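Local atomic coordinates of histone-lysine N-methyltransferase SETMAR (PDB entry 3BO5), a protein that methylates histone H3 on lysine using S-adenosyl-L-methionine and acts in DNA double-strand break repair and restart of stalled replication forks. Residues N210-P215 / E244-Y249. The protein carries 2 engineered substitutions. Residues are numbered along the deposited sequence; the frame is centred on the assembly and turned at random.
Sequences NHSCEP and ELSYDY. With ZN (zinc ion), chain E; SAH (S-adenosyl-L-homocysteine), chain F.
His211 lays its CB over the centre of the Tyr249 ring, 3.4 Å from the ring centroid, in a CH-pi contact. The two segments carry the NHSCxPN and ELxxDY signatures of the SET domain, which meet in its characteristic pseudoknot beside the cofactor. In His211, CG anti to the backbone N (chi1 168°) brings the ring edge alongside Asp248 and up to Tyr249 N. There ND1 accepts a nearly straight bond (174°) from Tyr249 N at 2.8 Å, in the ring plane. This bond helps to fix the ring rotation, and the edge of the imidazole is turned toward the Tyr249 face, planes 65° apart. The hydroxyl of Tyr249 is held by Leu209 O and touches C5' of S-adenosyl-L-homocysteine.

The His211 backbone reads the adenine: His211 N donates to N7 of the ligand at 3.0 Å, and N6 of the ligand donates to His211 O at 2.9 Å. Asn210 lies beside the same ligand. Its ND2 donates to Glu244 OE2 at 2.9 Å, with the acceptor close to the amide plane. Glu244 OE1 pairs with Lys136 in a salt bridge, which probably helps to position the carboxylate. A water accepts from Asn210 N and lies within hydrogen-bonding distance of Glu244 OE2 and Leu245 O.

Behind this shell the backbones run parallel. Tyr247 N donates to Asn210 O at 3.2 Å, and Ser212 N donates to Tyr247 O. Ser246 OG packs against Ser212 CB and Pro215 CA. The ST turn at Ser212 leads past Cys213, which binds zinc together with Cys274, Cys276 and Cys281. His211 thus links the adenine pocket to the metal site: its NE2 donates to Cys213 SG at 3.5 Å.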
loop_
_atom_site.group_PDB
_atom_site.type_symbol
_atom_site.label_atom_id
_atom_site.label_comp_id
_atom_site.label_asym_id
_atom_site.label_seq_id
_atom_site.Cartn_x
_atom_site.Cartn_y
_atom_site.Cartn_z
ATOM N N ASN A 210 -3.143 -3.389 -9.981
ATOM C CA ASN A 210 -4.055 -2.659 -10.867
ATOM C C ASN A 210 -5.265 -2.090 -10.140
ATOM O O ASN A 210 -5.573 -2.442 -8.982
ATOM C CB ASN A 210 -4.426 -3.574 -12.057
ATOM C CG ASN A 210 -3.274 -3.736 -12.989
ATOM O OD1 ASN A 210 -2.582 -2.773 -13.303
ATOM N ND2 ASN A 210 -3.074 -4.966 -13.486
ATOM N N HIS A 211 -5.954 -1.144 -10.809
ATOM C CA HIS A 211 -7.156 -0.599 -10.244
ATOM C C HIS A 211 -8.343 -1.514 -10.528
ATOM O O HIS A 211 -8.465 -2.132 -11.542
ATOM C CB HIS A 211 -7.480 0.677 -11.080
ATOM C CG HIS A 211 -8.833 1.207 -10.816
ATOM N ND1 HIS A 211 -9.156 1.861 -9.643
ATOM C CD2 HIS A 211 -9.971 1.161 -11.560
ATOM C CE1 HIS A 211 -10.448 2.188 -9.674
ATOM N NE2 HIS A 211 -10.966 1.738 -10.819
ATOM N N SER A 212 -9.267 -1.523 -9.601
ATOM C CA SER A 212 -10.550 -2.074 -9.888
ATOM C C SER A 212 -11.618 -1.184 -9.321
ATOM O O SER A 212 -11.418 -0.646 -8.251
ATOM C CB SER A 212 -10.663 -3.446 -9.249
ATOM O OG SER A 212 -12.035 -3.907 -9.465
ATOM N N CYS A 213 -12.774 -1.086 -10.020
ATOM C CA CYS A 213 -13.915 -0.362 -9.508
ATOM C C CYS A 213 -14.581 -1.108 -8.350
ATOM O O CYS A 213 -15.396 -0.538 -7.634
ATOM C CB CYS A 213 -14.883 -0.200 -10.716
ATOM S SG CYS A 213 -14.174 0.971 -11.896
ATOM N N GLU A 214 -14.268 -2.406 -8.259
ATOM C CA GLU A 214 -14.764 -3.247 -7.169
ATOM C C GLU A 214 -13.570 -4.039 -6.710
ATOM O O GLU A 214 -13.459 -5.231 -6.942
ATOM C CB GLU A 214 -15.865 -4.196 -7.643
ATOM C CG GLU A 214 -17.161 -3.523 -7.914
ATOM C CD GLU A 214 -18.229 -4.498 -8.434
ATOM O OE1 GLU A 214 -18.068 -5.750 -8.270
ATOM O OE2 GLU A 214 -19.215 -3.976 -9.014
ATOM N N PRO A 215 -12.689 -3.354 -5.999
ATOM C CA PRO A 215 -11.421 -4.009 -5.716
ATOM C C PRO A 215 -11.510 -4.956 -4.575
ATOM O O PRO A 215 -12.478 -4.967 -3.825
ATOM C CB PRO A 215 -10.548 -2.829 -5.301
ATOM C CG PRO A 215 -11.507 -1.878 -4.659
ATOM C CD PRO A 215 -12.709 -1.949 -5.531
ATOM N N GLU A 244 -6.472 -11.942 -8.946
ATOM C CA GLU A 244 -5.708 -10.687 -9.077
ATOM C C GLU A 244 -6.050 -9.721 -7.950
ATOM O O GLU A 244 -7.208 -9.641 -7.495
ATOM C CB GLU A 244 -6.027 -9.974 -10.370
ATOM C CG GLU A 244 -5.274 -8.610 -10.507
ATOM C CD GLU A 244 -5.384 -8.008 -11.900
ATOM O OE1 GLU A 244 -6.250 -8.473 -12.720
ATOM O OE2 GLU A 244 -4.633 -7.028 -12.194
ATOM N N LEU A 245 -5.005 -9.047 -7.454
ATOM C CA LEU A 245 -5.139 -8.121 -6.304
ATOM C C LEU A 245 -5.325 -6.713 -6.887
ATOM O O LEU A 245 -4.592 -6.356 -7.845
ATOM C CB LEU A 245 -3.859 -8.171 -5.480
ATOM C CG LEU A 245 -3.617 -9.562 -4.863
ATOM C CD1 LEU A 245 -2.206 -9.624 -4.330
ATOM C CD2 LEU A 245 -4.608 -9.838 -3.732
ATOM N N SER A 246 -6.259 -5.965 -6.342
ATOM C CA SER A 246 -6.542 -4.618 -6.901
ATOM C C SER A 246 -6.922 -3.684 -5.818
ATOM O O SER A 246 -7.426 -4.093 -4.747
ATOM C CB SER A 246 -7.669 -4.749 -7.878
ATOM O OG SER A 246 -8.858 -5.251 -7.257
ATOM N N TYR A 247 -6.747 -2.380 -6.055
ATOM C CA TYR A 247 -7.362 -1.432 -5.130
ATOM C C TYR A 247 -7.947 -0.288 -5.967
ATOM O O TYR A 247 -7.764 -0.265 -7.189
ATOM C CB TYR A 247 -6.390 -0.826 -4.114
ATOM C CG TYR A 247 -5.226 0.054 -4.553
ATOM C CD1 TYR A 247 -5.328 1.445 -4.537
ATOM C CD2 TYR A 247 -3.948 -0.528 -4.869
ATOM C CE1 TYR A 247 -4.219 2.239 -4.797
ATOM C CE2 TYR A 247 -2.836 0.283 -5.135
ATOM C CZ TYR A 247 -3.002 1.648 -5.113
ATOM O OH TYR A 247 -1.954 2.532 -5.284
ATOM N N ASP A 248 -8.728 0.539 -5.274
ATOM C CA ASP A 248 -9.407 1.606 -5.999
ATOM C C ASP A 248 -8.516 2.815 -6.112
ATOM O O ASP A 248 -8.172 3.415 -5.095
ATOM C CB ASP A 248 -10.671 1.948 -5.232
ATOM C CG ASP A 248 -11.435 3.171 -5.779
ATOM O OD1 ASP A 248 -11.088 3.759 -6.832
ATOM O OD2 ASP A 248 -12.480 3.442 -5.087
ATOM N N TYR A 249 -8.102 3.136 -7.352
ATOM C CA TYR A 249 -7.153 4.239 -7.520
ATOM C C TYR A 249 -7.754 5.594 -7.065
ATOM O O TYR A 249 -6.972 6.527 -6.873
ATOM C CB TYR A 249 -6.734 4.367 -8.985
ATOM C CG TYR A 249 -5.727 3.349 -9.445
ATOM C CD1 TYR A 249 -5.397 2.233 -8.657
ATOM C CD2 TYR A 249 -5.082 3.508 -10.678
ATOM C CE1 TYR A 249 -4.478 1.279 -9.136
ATOM C CE2 TYR A 249 -4.150 2.598 -11.140
ATOM C CZ TYR A 249 -3.860 1.472 -10.347
ATOM O OH TYR A 249 -2.954 0.604 -10.855
HETATM ZN ZN ZN E . -13.505 -0.479 -13.738
HETATM N N SAH F . -0.192 -2.418 -15.086
HETATM C CA SAH F . 0.944 -1.713 -14.409
HETATM C CB SAH F . 0.873 -1.833 -12.868
HETATM C CG SAH F . -0.146 -0.815 -12.326
HETATM S SD SAH F . 0.434 0.894 -12.533
HETATM C C SAH F . 2.270 -2.272 -14.972
HETATM O O SAH F . 2.272 -3.016 -15.947
HETATM O OXT SAH F . 3.346 -1.937 -14.378
HETATM C "C5'" SAH F . -1.035 1.636 -13.272
HETATM C "C4'" SAH F . -1.208 1.358 -14.763
HETATM O "O4'" SAH F . -1.703 0.036 -14.990
HETATM C "C3'" SAH F . -2.231 2.241 -15.416
HETATM O "O3'" SAH F . -1.642 3.512 -15.807
HETATM C "C2'" SAH F . -2.693 1.444 -16.600
HETATM O "O2'" SAH F . -1.683 1.360 -17.623
HETATM C "C1'" SAH F . -2.735 0.054 -15.995
HETATM N N9 SAH F . -3.997 -0.227 -15.282
HETATM C C8 SAH F . -4.182 -0.461 -13.922
HETATM N N7 SAH F . -5.450 -0.762 -13.715
HETATM C C5 SAH F . -6.102 -0.772 -14.895
HETATM C C6 SAH F . -7.462 -0.993 -15.201
HETATM N N6 SAH F . -8.415 -1.360 -14.341
HETATM N N1 SAH F . -7.782 -0.852 -16.548
HETATM C C2 SAH F . -6.852 -0.522 -17.484
HETATM N N3 SAH F . -5.509 -0.322 -17.235
HETATM C C4 SAH F . -5.214 -0.395 -15.907
HETATM O O HOH W 1 -3.067 -6.261 -10.063
#